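Local coordinates for protein EF0056 (Enterococcus faecalis, PDB 6ORI) that is of unknown function but, as an enterococcal surface protein with an immunoglobulin-like fold, is probably involved in biofilm formation, at residues Thr65-Ile70 and Leu171-Asp176; Glu21-Thr26 and Asp178-Gly183; Thr99-Asn104 and Ile113-Tyr118. All blocks are in the same frame, centred on the assembly; numbering follows the deposited sequence.

Contact 1: Thr65-Ile70 and Leu171-Asp176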
ATOM      1  N   THR A  65     -13.285  21.667  -4.052  1.00  7.69           N
ATOM      2  CA  THR A  65     -14.554  21.187  -4.599  1.00  9.64           C
ATOM      3  C   THR A  65     -14.872  19.732  -4.296  1.00  8.23           C
ATOM      4  O   THR A  65     -14.007  18.963  -3.901  1.00  7.21           O
ATOM      5  CB  THR A  65     -14.726  21.365  -6.149  1.00  9.93           C
ATOM      6  OG1 THR A  65     -14.131  20.285  -6.861  1.00  9.35           O
ATOM      7  CG2 THR A  65     -14.193  22.685  -6.664  1.00 11.47           C
ATOM      8  N   ALA A  66     -16.130  19.379  -4.518  1.00  9.72           N
ATOM      9  CA  ALA A  66     -16.627  18.023  -4.380  1.00  7.45           C
ATOM     10  C   ALA A  66     -16.236  17.127  -5.546  1.00  6.86           C
ATOM     11  O   ALA A  66     -16.670  15.989  -5.597  1.00  7.63           O
ATOM     12  CB  ALA A  66     -18.137  18.058  -4.258  1.00  8.66           C
ATOM     13  N   ASN A  67     -15.411  17.604  -6.472  1.00  7.19           N
ATOM     14  CA  ASN A  67     -14.993  16.759  -7.580  1.00  6.86           C
ATOM     15  C   ASN A  67     -14.301  15.465  -7.153  1.00  7.15           C
ATOM     16  O   ASN A  67     -14.411  14.438  -7.817  1.00  6.97           O
ATOM     17  CB  ASN A  67     -14.055  17.520  -8.507  1.00  8.09           C
ATOM     18  CG  ASN A  67     -13.703  16.721  -9.731  1.00  7.54           C
ATOM     19  OD1 ASN A  67     -14.577  16.391 -10.540  1.00  9.57           O
ATOM     20  ND2 ASN A  67     -12.443  16.337  -9.856  1.00  6.97           N
ATOM     21  N   TRP A  68     -13.543  15.580  -6.075  1.00  5.61           N
ATOM     22  CA  TRP A  68     -12.611  14.560  -5.627  1.00  4.37           C
ATOM     23  C   TRP A  68     -13.283  13.692  -4.587  1.00  4.90           C
ATOM     24  O   TRP A  68     -13.675  14.165  -3.522  1.00  5.79           O
ATOM     25  CB  TRP A  68     -11.395  15.246  -5.044  1.00  5.39           C
ATOM     26  CG  TRP A  68     -10.825  16.299  -5.939  1.00  5.22           C
ATOM     27  CD1 TRP A  68     -10.850  17.633  -5.714  1.00  6.64           C
ATOM     28  CD2 TRP A  68     -10.172  16.111  -7.205  1.00  4.97           C
ATOM     29  NE1 TRP A  68     -10.249  18.303  -6.760  1.00  6.92           N
ATOM     30  CE2 TRP A  68      -9.824  17.388  -7.683  1.00  7.22           C
ATOM     31  CE3 TRP A  68      -9.854  14.998  -7.979  1.00  5.64           C
ATOM     32  CZ2 TRP A  68      -9.181  17.581  -8.894  1.00  7.01           C
ATOM     33  CZ3 TRP A  68      -9.194  15.189  -9.175  1.00  7.24           C
ATOM     34  CH2 TRP A  68      -8.867  16.474  -9.622  1.00  6.28           C
ATOM     35  N   GLU A  69     -13.408  12.411  -4.913  1.00  5.05           N
ATOM     36  CA  GLU A  69     -14.120  11.464  -4.046  1.00  4.49           C
ATOM     37  C   GLU A  69     -13.243  10.276  -3.695  1.00  5.36           C
ATOM     38  O   GLU A  69     -12.717   9.590  -4.569  1.00  5.38           O
ATOM     39  CB  GLU A  69     -15.379  10.978  -4.734  1.00  4.82           C
ATOM     40  CG  GLU A  69     -16.223  10.044  -3.899  1.00  7.26           C
ATOM     41  CD  GLU A  69     -17.536   9.779  -4.572  1.00  6.94           C
ATOM     42  OE1 GLU A  69     -17.582   8.851  -5.412  1.00  9.23           O
ATOM     43  OE2 GLU A  69     -18.485  10.545  -4.306  1.00 10.85           O
ATOM     44  N   ILE A  70     -13.104  10.029  -2.404  1.00  3.96           N
ATOM     45  CA  ILE A  70     -12.364   8.885  -1.915  1.00  4.53           C
ATOM     46  C   ILE A  70     -13.299   7.697  -1.921  1.00  5.83           C
ATOM     47  O   ILE A  70     -14.454   7.806  -1.459  1.00  5.92           O
ATOM     48  CB  ILE A  70     -11.876   9.134  -0.477  1.00  4.64           C
ATOM     49  CG1 ILE A  70     -10.856  10.287  -0.430  1.00  4.48           C
ATOM     50  CG2 ILE A  70     -11.260   7.851   0.131  1.00  5.71           C
ATOM     51  CD1 ILE A  70     -10.532  10.750   0.975  1.00  6.23           C
ATOM     52  N   LEU A 171      -8.840   7.338  -5.264  1.00  5.14           N
ATOM     53  CA  LEU A 171      -9.444   8.633  -5.511  1.00  5.16           C
ATOM     54  C   LEU A 171     -10.027   8.684  -6.906  1.00  5.34           C
ATOM     55  O   LEU A 171      -9.340   8.311  -7.862  1.00  6.29           O
ATOM     56  CB  LEU A 171      -8.367   9.690  -5.359  1.00  6.27           C
ATOM     57  CG  LEU A 171      -8.809  11.133  -5.495  1.00  7.12           C
ATOM     58  CD1 LEU A 171      -9.722  11.499  -4.350  1.00  7.73           C
ATOM     59  CD2 LEU A 171      -7.586  12.047  -5.537  1.00  7.55           C
ATOM     60  N   VAL A 172     -11.270   9.142  -7.025  1.00  5.30           N
ATOM     61  CA  VAL A 172     -11.875   9.330  -8.348  1.00  5.75           C
ATOM     62  C   VAL A 172     -12.229  10.783  -8.546  1.00  6.41           C
ATOM     63  O   VAL A 172     -12.304  11.558  -7.597  1.00  7.11           O
ATOM     64  CB  VAL A 172     -13.124   8.452  -8.580  1.00  8.15           C
ATOM     65  CG1 VAL A 172     -12.793   6.957  -8.392  1.00  8.09           C
ATOM     66  CG2 VAL A 172     -14.235   8.879  -7.662  1.00  7.83           C
ATOM     67  N   SER A 173     -12.441  11.134  -9.809  1.00  6.89           N
ATOM     68  CA  SER A 173     -12.733  12.483 -10.215  1.00  6.48           C
ATOM     69  C   SER A 173     -14.047  12.509 -10.993  1.00  6.53           C
ATOM     70  O   SER A 173     -14.163  11.892 -12.047  1.00  8.90           O
ATOM     71  CB  SER A 173     -11.589  12.963 -11.097  1.00  7.56           C
ATOM     72  OG  SER A 173     -11.949  14.193 -11.719  1.00  9.13           O
ATOM     73  N   HIS A 174     -15.038  13.206 -10.463  1.00  6.79           N
ATOM     74  CA  HIS A 174     -16.364  13.228 -11.085  1.00  7.10           C
ATOM     75  C   HIS A 174     -16.336  13.862 -12.494  1.00 11.25           C
ATOM     76  O   HIS A 174     -17.044  13.390 -13.394  1.00 12.75           O
ATOM     77  CB  HIS A 174     -17.388  13.933 -10.179  1.00  8.86           C
ATOM     78  CG  HIS A 174     -17.667  13.230  -8.885  1.00  7.70           C
ATOM     79  ND1 HIS A 174     -17.844  11.870  -8.782  1.00 11.78           N
ATOM     80  CD2 HIS A 174     -17.829  13.724  -7.635  1.00  9.82           C
ATOM     81  CE1 HIS A 174     -18.080  11.550  -7.519  1.00  9.76           C
ATOM     82  NE2 HIS A 174     -18.084  12.661  -6.806  1.00 10.97           N
ATOM     83  N   GLN A 175     -15.501  14.879 -12.691  1.00  9.33           N
ATOM     84  CA  GLN A 175     -15.413  15.581 -13.979  1.00 10.67           C
ATOM     85  C   GLN A 175     -14.767  14.698 -15.046  1.00 14.00           C
ATOM     86  O   GLN A 175     -14.844  14.992 -16.242  1.00 17.60           O
ATOM     87  CB  GLN A 175     -14.631  16.899 -13.829  1.00 12.89           C
ATOM     88  CG  GLN A 175     -13.154  16.725 -13.459  1.00 11.60           C
ATOM     89  CD  GLN A 175     -12.471  17.990 -12.992  1.00 18.07           C
ATOM     90  OE1 GLN A 175     -13.117  18.960 -12.624  1.00 20.75           O
ATOM     91  NE2 GLN A 175     -11.137  17.972 -12.987  1.00 18.69           N
ATOM     92  N   ASP A 176     -14.096  13.641 -14.600  1.00  9.52           N
ATOM     93  CA  ASP A 176     -13.460  12.666 -15.482  1.00  9.31           C
ATOM     94  C   ASP A 176     -14.233  11.341 -15.485  1.00 10.02           C
ATOM     95  O   ASP A 176     -13.648  10.258 -15.575  1.00 12.56           O
ATOM     96  CB  ASP A 176     -12.018  12.422 -15.025  1.00 10.95           C
ATOM     97  CG  ASP A 176     -11.158  13.667 -15.120  1.00 13.36           C
ATOM     98  OD1 ASP A 176     -10.960  14.141 -16.259  1.00 17.08           O
ATOM     99  OD2 ASP A 176     -10.671  14.172 -14.084  1.00 11.14           O
TER
HETATM  100  O   HOH W   1     -18.314  14.193  -4.499  1.00 11.89           O

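Contact 2: Glu21-Thr26 and Asp178-Gly183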
ATOM      1  N   GLU A  21     -13.396  -1.702  -9.500  1.00 16.54           N
ATOM      2  CA  GLU A  21     -13.613  -0.692 -10.526  1.00 16.94           C
ATOM      3  C   GLU A  21     -12.347  -0.456 -11.345  1.00 16.55           C
ATOM      4  O   GLU A  21     -11.298  -0.122 -10.792  1.00 15.78           O
ATOM      5  CB  GLU A  21     -14.053   0.628  -9.878  1.00 14.16           C
ATOM      6  CG  GLU A  21     -15.407   0.549  -9.172  1.00 25.62           C
ATOM      7  CD  GLU A  21     -16.002   1.914  -8.786  1.00 24.62           C
ATOM      8  OE1 GLU A  21     -15.310   2.787  -8.196  1.00 15.93           O
ATOM      9  OE2 GLU A  21     -17.205   2.112  -9.069  1.00 24.90           O
ATOM     10  N   ASN A  22     -12.450  -0.635 -12.663  1.00 18.89           N
ATOM     11  CA  ASN A  22     -11.357  -0.335 -13.597  1.00 17.92           C
ATOM     12  C   ASN A  22     -11.865   0.544 -14.736  1.00 19.19           C
ATOM     13  O   ASN A  22     -11.849   0.124 -15.890  1.00 20.74           O
ATOM     14  CB  ASN A  22     -10.757  -1.628 -14.166  1.00 18.62           C
ATOM     15  CG  ASN A  22     -10.103  -2.486 -13.097  1.00 24.98           C
ATOM     16  OD1 ASN A  22      -9.294  -1.999 -12.305  1.00 22.36           O
ATOM     17  ND2 ASN A  22     -10.450  -3.770 -13.069  1.00 30.07           N
ATOM     18  N   PRO A  23     -12.341   1.755 -14.409  1.00 18.04           N
ATOM     19  CA  PRO A  23     -12.924   2.669 -15.399  1.00 17.06           C
ATOM     20  C   PRO A  23     -11.901   3.378 -16.282  1.00 15.29           C
ATOM     21  O   PRO A  23     -12.299   3.979 -17.282  1.00 23.12           O
ATOM     22  CB  PRO A  23     -13.631   3.701 -14.531  1.00 19.53           C
ATOM     23  CG  PRO A  23     -12.800   3.752 -13.291  1.00 18.20           C
ATOM     24  CD  PRO A  23     -12.336   2.343 -13.056  1.00 15.85           C
ATOM     25  N   GLY A  24     -10.628   3.329 -15.913  1.00 15.18           N
ATOM     26  CA  GLY A  24      -9.610   4.062 -16.634  1.00 14.73           C
ATOM     27  C   GLY A  24      -9.007   5.085 -15.702  1.00 11.83           C
ATOM     28  O   GLY A  24      -9.293   5.081 -14.505  1.00 14.14           O
ATOM     29  N   TYR A  25      -8.176   5.953 -16.262  1.00 14.10           N
ATOM     30  CA  TYR A  25      -7.377   6.881 -15.479  1.00 11.94           C
ATOM     31  C   TYR A  25      -7.647   8.305 -15.885  1.00 13.13           C
ATOM     32  O   TYR A  25      -7.852   8.608 -17.060  1.00 14.68           O
ATOM     33  CB  TYR A  25      -5.888   6.615 -15.656  1.00 18.33           C
ATOM     34  CG  TYR A  25      -5.427   5.298 -15.093  1.00 21.06           C
ATOM     35  CD1 TYR A  25      -5.745   4.926 -13.793  1.00 14.74           C
ATOM     36  CD2 TYR A  25      -4.682   4.412 -15.866  1.00 30.13           C
ATOM     37  CE1 TYR A  25      -5.341   3.707 -13.277  1.00 34.69           C
ATOM     38  CE2 TYR A  25      -4.265   3.193 -15.357  1.00 33.69           C
ATOM     39  CZ  TYR A  25      -4.601   2.844 -14.063  1.00 40.77           C
ATOM     40  OH  TYR A  25      -4.183   1.633 -13.554  1.00 53.10           O
ATOM     41  N   THR A  26      -7.659   9.190 -14.895  1.00  8.81           N
ATOM     42  CA  THR A  26      -7.631  10.614 -15.168  1.00 10.14           C
ATOM     43  C   THR A  26      -6.216  10.988 -15.634  1.00  9.54           C
ATOM     44  O   THR A  26      -5.259  10.210 -15.484  1.00  9.10           O
ATOM     45  CB  THR A  26      -7.970  11.458 -13.905  1.00  7.20           C
ATOM     46  OG1 THR A  26      -6.903  11.371 -12.959  1.00  7.01           O
ATOM     47  CG2 THR A  26      -9.238  11.011 -13.210  1.00 10.01           C
ATOM     48  N   ASP A 178     -15.677   9.659 -13.180  1.00 10.82           N
ATOM     49  CA  ASP A 178     -15.320   8.781 -12.055  1.00 11.80           C
ATOM     50  C   ASP A 178     -14.131   7.876 -12.322  1.00  9.63           C
ATOM     51  O   ASP A 178     -13.961   6.826 -11.691  1.00 11.13           O
ATOM     52  CB  ASP A 178     -16.528   7.972 -11.574  1.00 13.57           C
ATOM     53  CG  ASP A 178     -17.524   8.822 -10.848  1.00 16.01           C
ATOM     54  OD1 ASP A 178     -17.198   9.988 -10.549  1.00 15.78           O
ATOM     55  OD2 ASP A 178     -18.638   8.322 -10.563  1.00 21.37           O
ATOM     56  N   LYS A 179     -13.282   8.294 -13.254  1.00  8.68           N
ATOM     57  CA  LYS A 179     -12.022   7.625 -13.476  1.00  9.20           C
ATOM     58  C   LYS A 179     -11.114   7.845 -12.271  1.00  8.18           C
ATOM     59  O   LYS A 179     -11.319   8.775 -11.456  1.00  8.21           O
ATOM     60  CB  LYS A 179     -11.356   8.126 -14.759  1.00 11.45           C
ATOM     61  CG  LYS A 179     -12.026   7.591 -16.028  1.00 10.98           C
ATOM     62  CD  LYS A 179     -11.294   8.093 -17.273  1.00 13.07           C
ATOM     63  CE  LYS A 179     -11.809   7.438 -18.528  1.00 24.24           C
ATOM     64  NZ  LYS A 179     -13.119   8.028 -18.941  1.00 29.76           N
ATOM     65  N   ILE A 180     -10.137   6.964 -12.147  1.00  8.84           N
ATOM     66  CA  ILE A 180      -9.238   6.948 -11.017  1.00  7.38           C
ATOM     67  C   ILE A 180      -8.034   7.832 -11.244  1.00  8.47           C
ATOM     68  O   ILE A 180      -7.448   7.847 -12.328  1.00  8.73           O
ATOM     69  CB  ILE A 180      -8.802   5.506 -10.758  1.00  9.85           C
ATOM     70  CG1 ILE A 180     -10.038   4.685 -10.382  1.00 10.94           C
ATOM     71  CG2 ILE A 180      -7.737   5.432  -9.682  1.00 11.25           C
ATOM     72  CD1 ILE A 180      -9.742   3.199 -10.210  1.00 17.30           C
ATOM     73  N   VAL A 181      -7.631   8.560 -10.219  1.00  6.58           N
ATOM     74  CA  VAL A 181      -6.441   9.381 -10.300  1.00  7.20           C
ATOM     75  C   VAL A 181      -5.220   8.474 -10.192  1.00  7.49           C
ATOM     76  O   VAL A 181      -5.028   7.787  -9.182  1.00  7.39           O
ATOM     77  CB  VAL A 181      -6.446  10.433  -9.207  1.00  5.91           C
ATOM     78  CG1 VAL A 181      -5.236  11.323  -9.305  1.00  6.78           C
ATOM     79  CG2 VAL A 181      -7.707  11.283  -9.315  1.00  6.94           C
ATOM     80  N   PRO A 182      -4.407   8.418 -11.260  1.00  6.46           N
ATOM     81  CA  PRO A 182      -3.372   7.376 -11.269  1.00  7.47           C
ATOM     82  C   PRO A 182      -2.273   7.556 -10.239  1.00  6.92           C
ATOM     83  O   PRO A 182      -1.805   8.655 -10.018  1.00  9.64           O
ATOM     84  CB  PRO A 182      -2.795   7.469 -12.677  1.00  9.77           C
ATOM     85  CG  PRO A 182      -3.083   8.868 -13.117  1.00  9.38           C
ATOM     86  CD  PRO A 182      -4.366   9.263 -12.473  1.00  7.49           C
ATOM     87  N   GLY A 183      -1.926   6.457  -9.582  1.00  7.73           N
ATOM     88  CA  GLY A 183      -0.967   6.463  -8.498  1.00  9.94           C
ATOM     89  C   GLY A 183      -1.600   6.679  -7.127  1.00  7.69           C
ATOM     90  O   GLY A 183      -0.948   6.416  -6.109  1.00 12.26           O
TER
HETATM   91  O   HOH W   2     -14.863   4.460 -10.766  1.00 26.07           O
HETATM   92  O   HOH W   3     -15.010   6.115 -17.016  1.00 34.06           O

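Contact 3: Thr99-Asn104 and Ile113-Tyr118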
ATOM      1  N   THR A  99     -19.526  10.335   7.547  1.00  4.95           N
ATOM      2  CA  THR A  99     -19.972   8.985   7.244  1.00  5.40           C
ATOM      3  C   THR A  99     -19.484   8.596   5.870  1.00  8.25           C
ATOM      4  O   THR A  99     -19.547   9.385   4.931  1.00  9.65           O
ATOM      5  CB  THR A  99     -21.502   8.912   7.324  1.00  7.17           C
ATOM      6  OG1 THR A  99     -21.885   9.116   8.690  1.00  8.61           O
ATOM      7  CG2 THR A  99     -22.017   7.541   6.898  1.00 10.27           C
ATOM      8  N   PHE A 100     -18.938   7.398   5.753  1.00  6.80           N
ATOM      9  CA  PHE A 100     -18.617   6.816   4.451  1.00  6.51           C
ATOM     10  C   PHE A 100     -19.936   6.228   3.923  1.00  8.55           C
ATOM     11  O   PHE A 100     -20.529   5.387   4.591  1.00 10.74           O
ATOM     12  CB  PHE A 100     -17.599   5.694   4.629  1.00  7.07           C
ATOM     13  CG  PHE A 100     -16.176   6.052   4.370  1.00  7.31           C
ATOM     14  CD1 PHE A 100     -15.677   5.952   3.093  1.00  8.04           C
ATOM     15  CD2 PHE A 100     -15.299   6.402   5.393  1.00 14.34           C
ATOM     16  CE1 PHE A 100     -14.341   6.219   2.804  1.00 12.82           C
ATOM     17  CE2 PHE A 100     -13.950   6.666   5.092  1.00  9.52           C
ATOM     18  CZ  PHE A 100     -13.498   6.579   3.806  1.00 11.90           C
ATOM     19  N   VAL A 101     -20.410   6.662   2.772  1.00  5.29           N
ATOM     20  CA  VAL A 101     -21.706   6.245   2.233  1.00  5.81           C
ATOM     21  C   VAL A 101     -21.532   5.039   1.349  1.00  5.48           C
ATOM     22  O   VAL A 101     -20.671   5.035   0.467  1.00  4.18           O
ATOM     23  CB  VAL A 101     -22.327   7.411   1.422  1.00  6.54           C
ATOM     24  CG1 VAL A 101     -23.574   6.977   0.662  1.00 10.00           C
ATOM     25  CG2 VAL A 101     -22.628   8.574   2.337  1.00  8.90           C
ATOM     26  N   ARG A 102     -22.350   4.020   1.549  1.00  5.65           N
ATOM     27  CA  ARG A 102     -22.234   2.814   0.765  1.00  4.74           C
ATOM     28  C   ARG A 102     -22.825   3.012  -0.631  1.00  4.98           C
ATOM     29  O   ARG A 102     -23.896   3.601  -0.792  1.00  6.27           O
ATOM     30  CB  ARG A 102     -22.906   1.655   1.485  1.00  6.39           C
ATOM     31  CG  ARG A 102     -22.512   0.316   0.927  1.00  6.18           C
ATOM     32  CD  ARG A 102     -22.904  -0.794   1.887  1.00  8.46           C
ATOM     33  NE  ARG A 102     -22.430  -2.082   1.420  1.00 10.37           N
ATOM     34  CZ  ARG A 102     -22.397  -3.188   2.153  1.00 11.21           C
ATOM     35  NH1 ARG A 102     -22.794  -3.177   3.420  1.00 14.37           N
ATOM     36  NH2 ARG A 102     -21.958  -4.306   1.601  1.00 11.78           N
ATOM     37  N   ILE A 103     -22.141   2.537  -1.640  1.00  5.19           N
ATOM     38  CA  ILE A 103     -22.637   2.577  -3.000  1.00  4.74           C
ATOM     39  C   ILE A 103     -23.454   1.308  -3.275  1.00  5.06           C
ATOM     40  O   ILE A 103     -23.050   0.204  -2.910  1.00  5.79           O
ATOM     41  CB  ILE A 103     -21.450   2.703  -3.998  1.00  6.19           C
ATOM     42  CG1 ILE A 103     -20.723   4.035  -3.768  1.00  7.78           C
ATOM     43  CG2 ILE A 103     -21.951   2.595  -5.434  1.00  8.80           C
ATOM     44  CD1 ILE A 103     -19.425   4.168  -4.518  1.00  8.83           C
ATOM     45  N   ASN A 104     -24.608   1.473  -3.918  1.00  5.54           N
ATOM     46  CA  ASN A 104     -25.470   0.364  -4.278  1.00  4.76           C
ATOM     47  C   ASN A 104     -25.466   0.198  -5.768  1.00  5.94           C
ATOM     48  O   ASN A 104     -25.099   1.117  -6.495  1.00  9.28           O
ATOM     49  CB  ASN A 104     -26.868   0.641  -3.776  1.00  7.25           C
ATOM     50  CG  ASN A 104     -26.856   0.974  -2.317  1.00  5.89           C
ATOM     51  OD1 ASN A 104     -26.362   0.185  -1.506  1.00  7.55           O
ATOM     52  ND2 ASN A 104     -27.311   2.163  -1.969  1.00  6.46           N
ATOM     53  N   ILE A 113     -18.232  -1.081  -1.991  1.00  5.43           N
ATOM     54  CA  ILE A 113     -17.520   0.175  -2.105  1.00  5.21           C
ATOM     55  C   ILE A 113     -18.271   1.273  -1.346  1.00  4.19           C
ATOM     56  O   ILE A 113     -19.502   1.369  -1.439  1.00  5.23           O
ATOM     57  CB  ILE A 113     -17.300   0.576  -3.575  1.00  5.83           C
ATOM     58  CG1 ILE A 113     -16.667  -0.594  -4.340  1.00  8.28           C
ATOM     59  CG2 ILE A 113     -16.430   1.842  -3.646  1.00  8.73           C
ATOM     60  CD1 ILE A 113     -16.413  -0.322  -5.818  1.00 11.75           C
ATOM     61  N   TRP A 114     -17.532   2.069  -0.594  1.00  3.46           N
ATOM     62  CA  TRP A 114     -18.011   3.216   0.141  1.00  4.30           C
ATOM     63  C   TRP A 114     -17.313   4.481  -0.370  1.00  5.49           C
ATOM     64  O   TRP A 114     -16.223   4.423  -0.931  1.00  5.42           O
ATOM     65  CB  TRP A 114     -17.703   3.044   1.626  1.00  4.81           C
ATOM     66  CG  TRP A 114     -18.581   2.066   2.347  1.00  4.39           C
ATOM     67  CD1 TRP A 114     -19.609   2.378   3.177  1.00  4.20           C
ATOM     68  CD2 TRP A 114     -18.500   0.630   2.347  1.00  4.11           C
ATOM     69  NE1 TRP A 114     -20.168   1.238   3.700  1.00  4.40           N
ATOM     70  CE2 TRP A 114     -19.514   0.155   3.196  1.00  4.22           C
ATOM     71  CE3 TRP A 114     -17.660  -0.301   1.727  1.00  6.22           C
ATOM     72  CZ2 TRP A 114     -19.730  -1.195   3.424  1.00  4.54           C
ATOM     73  CZ3 TRP A 114     -17.887  -1.655   1.967  1.00  8.34           C
ATOM     74  CH2 TRP A 114     -18.910  -2.075   2.807  1.00  6.15           C
ATOM     75  N   LYS A 115     -17.919   5.634  -0.120  1.00  5.10           N
ATOM     76  CA  LYS A 115     -17.422   6.914  -0.640  1.00  3.27           C
ATOM     77  C   LYS A 115     -17.508   8.037   0.382  1.00  3.65           C
ATOM     78  O   LYS A 115     -18.451   8.097   1.194  1.00  4.06           O
ATOM     79  CB  LYS A 115     -18.187   7.335  -1.904  1.00  6.92           C
ATOM     80  CG  LYS A 115     -19.671   7.542  -1.694  1.00  7.89           C
ATOM     81  CD  LYS A 115     -20.387   7.935  -2.991  1.00  9.23           C
ATOM     82  CE  LYS A 115     -21.861   8.086  -2.702  1.00 11.33           C
ATOM     83  NZ  LYS A 115     -22.613   8.669  -3.839  1.00 16.35           N
ATOM     84  N   VAL A 116     -16.521   8.925   0.364  1.00  5.27           N
ATOM     85  CA  VAL A 116     -16.531  10.173   1.143  1.00  3.46           C
ATOM     86  C   VAL A 116     -15.761  11.204   0.353  1.00  4.67           C
ATOM     87  O   VAL A 116     -14.840  10.853  -0.369  1.00  5.08           O
ATOM     88  CB  VAL A 116     -15.945   9.945   2.560  1.00  4.64           C
ATOM     89  CG1 VAL A 116     -14.439   9.728   2.555  1.00  5.61           C
ATOM     90  CG2 VAL A 116     -16.305  11.092   3.477  1.00  5.85           C
ATOM     91  N   ASN A 117     -16.133  12.466   0.434  1.00  4.28           N
ATOM     92  CA  ASN A 117     -15.410  13.466  -0.312  1.00  3.74           C
ATOM     93  C   ASN A 117     -14.006  13.638   0.244  1.00  4.86           C
ATOM     94  O   ASN A 117     -13.771  13.560   1.440  1.00  5.57           O
ATOM     95  CB  ASN A 117     -16.170  14.789  -0.312  1.00  4.75           C
ATOM     96  CG  ASN A 117     -17.395  14.745  -1.181  1.00  5.47           C
ATOM     97  OD1 ASN A 117     -17.586  13.810  -1.950  1.00  8.20           O
ATOM     98  ND2 ASN A 117     -18.200  15.793  -1.113  1.00  8.42           N
ATOM     99  N   TYR A 118     -13.062  13.897  -0.639  1.00  4.48           N
ATOM    100  CA  TYR A 118     -11.697  14.177  -0.219  1.00  4.49           C
ATOM    101  C   TYR A 118     -11.569  15.511   0.527  1.00  5.17           C
ATOM    102  O   TYR A 118     -10.862  15.589   1.525  1.00  5.88           O
ATOM    103  CB  TYR A 118     -10.775  14.152  -1.460  1.00  6.11           C
ATOM    104  CG  TYR A 118      -9.301  14.363  -1.164  1.00  6.29           C
ATOM    105  CD1 TYR A 118      -8.792  15.629  -0.942  1.00  5.08           C
ATOM    106  CD2 TYR A 118      -8.415  13.291  -1.112  1.00  5.69           C
ATOM    107  CE1 TYR A 118      -7.436  15.825  -0.668  1.00  6.24           C
ATOM    108  CE2 TYR A 118      -7.065  13.482  -0.844  1.00  5.55           C
ATOM    109  CZ  TYR A 118      -6.593  14.751  -0.631  1.00  6.78           C
ATOM    110  OH  TYR A 118      -5.254  14.942  -0.362  1.00  7.13           O
TER

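Contact 1: Thr65-Ile70 and Leu171-Asp176
N67 carries CG anti to its backbone N (chi1 -175°) and S173 carries OG anti to its own (chi1 169°), which brings amide and hydroxyl together just before strand 68-74 begins. ND2 of N67 donates to S173 OG at 2.9 Å, slightly tilted from the amide plane. On the other branch, N67 OD1 accepts from the backbone N of Q175 at 2.8 Å, in the carbonyl plane, and N67 O takes H174 N at 3.0 Å. Three bonds thus tie N67 to the end of strand 166-173 and the 3-10 turn that follows. S173 OG in turn donates to D176 OD2 at 2.7 Å, an oxygen that also bonds Y29 OH. Further along, E69 and V172 form an antiparallel hydrogen-bonded pair. The E69 carboxylate stands almost perpendicular to the H174 ring, and the bond from H174 NE2 to E69 OE2 is weak at 3.3 Å; the stronger partners are R71 for E69 and D178 for H174. A water links H174 NE2 to A66 O. In the antiparallel sheet, strand 68-74 runs between strands 166-173 and 113-117, while W68, I70 and L171 turn inward onto residues F31 and L34 of strand 31-38.

Contact 2: Glu21-Thr26 and Asp178-Gly183
T26, K179 and I180 carry the meeting of the N-terminal loop with the short strand 179-181. I180 supplies the backbone grip: its N donates to G24 O at 3.1 Å, and its O accepts from T26 N at 2.9 Å, the donor well above the carbonyl plane. These bonds make a single bridge between Y25 and I180. The side chain of I180 crosses P23 at about a right angle, I180 CD1 lying 3.9 Å from P23 CD and reaching E21 O. T26 places OG1 between its backbone N and carbonyl carbon (chi1 70°), where it packs 3.3 Å from P182 CD, while its CG2 lies 3.5 Å from K179 O. K179 lays its aliphatic stem across the loop, CB beside G24 O and CD 3.5 Å from Y25 O; the chain then bends at chi4 (77°), and NZ shares a weakly bound water with P23 O. E21 and D178 both reach R71, whose charge probably offsets their repulsion; Y170 also bonds E21, and H174 bonds D178. Direct attachment thus rests on main-chain bonds and carbon packing, plus a water between D178 O and E21 OE1 (weak at the glutamate); the acids find counter-charge in R71.

Contact 3: Thr99-Asn104 and Ile113-Tyr118
R102 and W114 are a non-hydrogen-bonded pair, side by side on one face of an antiparallel beta hairpin in the immunoglobulin-like sheet, where strand 98-104 returns as strand 113-117. R102 has CG anti to its backbone N (chi1 -164°), and with the chain extended to NE it runs alongside the indole, pointing the same way. CB makes a CH-pi contact over the five-membered ring, 3.9 Å from its centroid. CG continues over the same face, 3.7 Å from W114 NE1. CD crosses to the six-membered ring, 3.5 Å from W114 CZ2, and NE follows above the same carbon while bonding T111 O. CZ sits 3.6 Å from W114 CZ2, with the guanidinium plane turned 35° from the indole. At the tip, NH1 also approaches CZ2, and NH2 comes within 4.0 Å of W114 CH2 while making a weak bond to A79 O. The bond from NE to T111 O is consistent with holding NE near CZ2, while the rest of the guanidinium reaches past the rim of the indole.

F100 takes V116 CG1 over one face of its ring, 3.8 Å from the centroid, in a second CH-pi contact, and its CD1 packs on W114 CB. V101 and K115 form the hydrogen-bonded pair, their side chains lying together on the sheet face away from R102 and W114; K115 CD continues across to I103 CG1. The last backbone link between the segments is nearly straight: I103 N donates to I113 O at 2.9 Å, with an angle of 171° at the hydrogen.

Overall arrangement
Starting from the N terminus, the loop 21-26 comes first and waits longest for its partner: contact 2 closes the widest circuit, at 178-183. Within it, contact 1 joins 65-70 to 171-176, and within that again contact 3 closes a short hairpin from 99-104 to 113-118. The three are concentric, and none cross. They follow one another across the same sheet: 98-104 pairs with 113-117, 113-117 with 68-74, 68-74 with 166-173, and 166-173 with 179-181, onto which the N-terminal loop is laid. Contact 1 therefore stands between the other two, and a direct touch of E21 on I113 also joins contact 2 to contact 3.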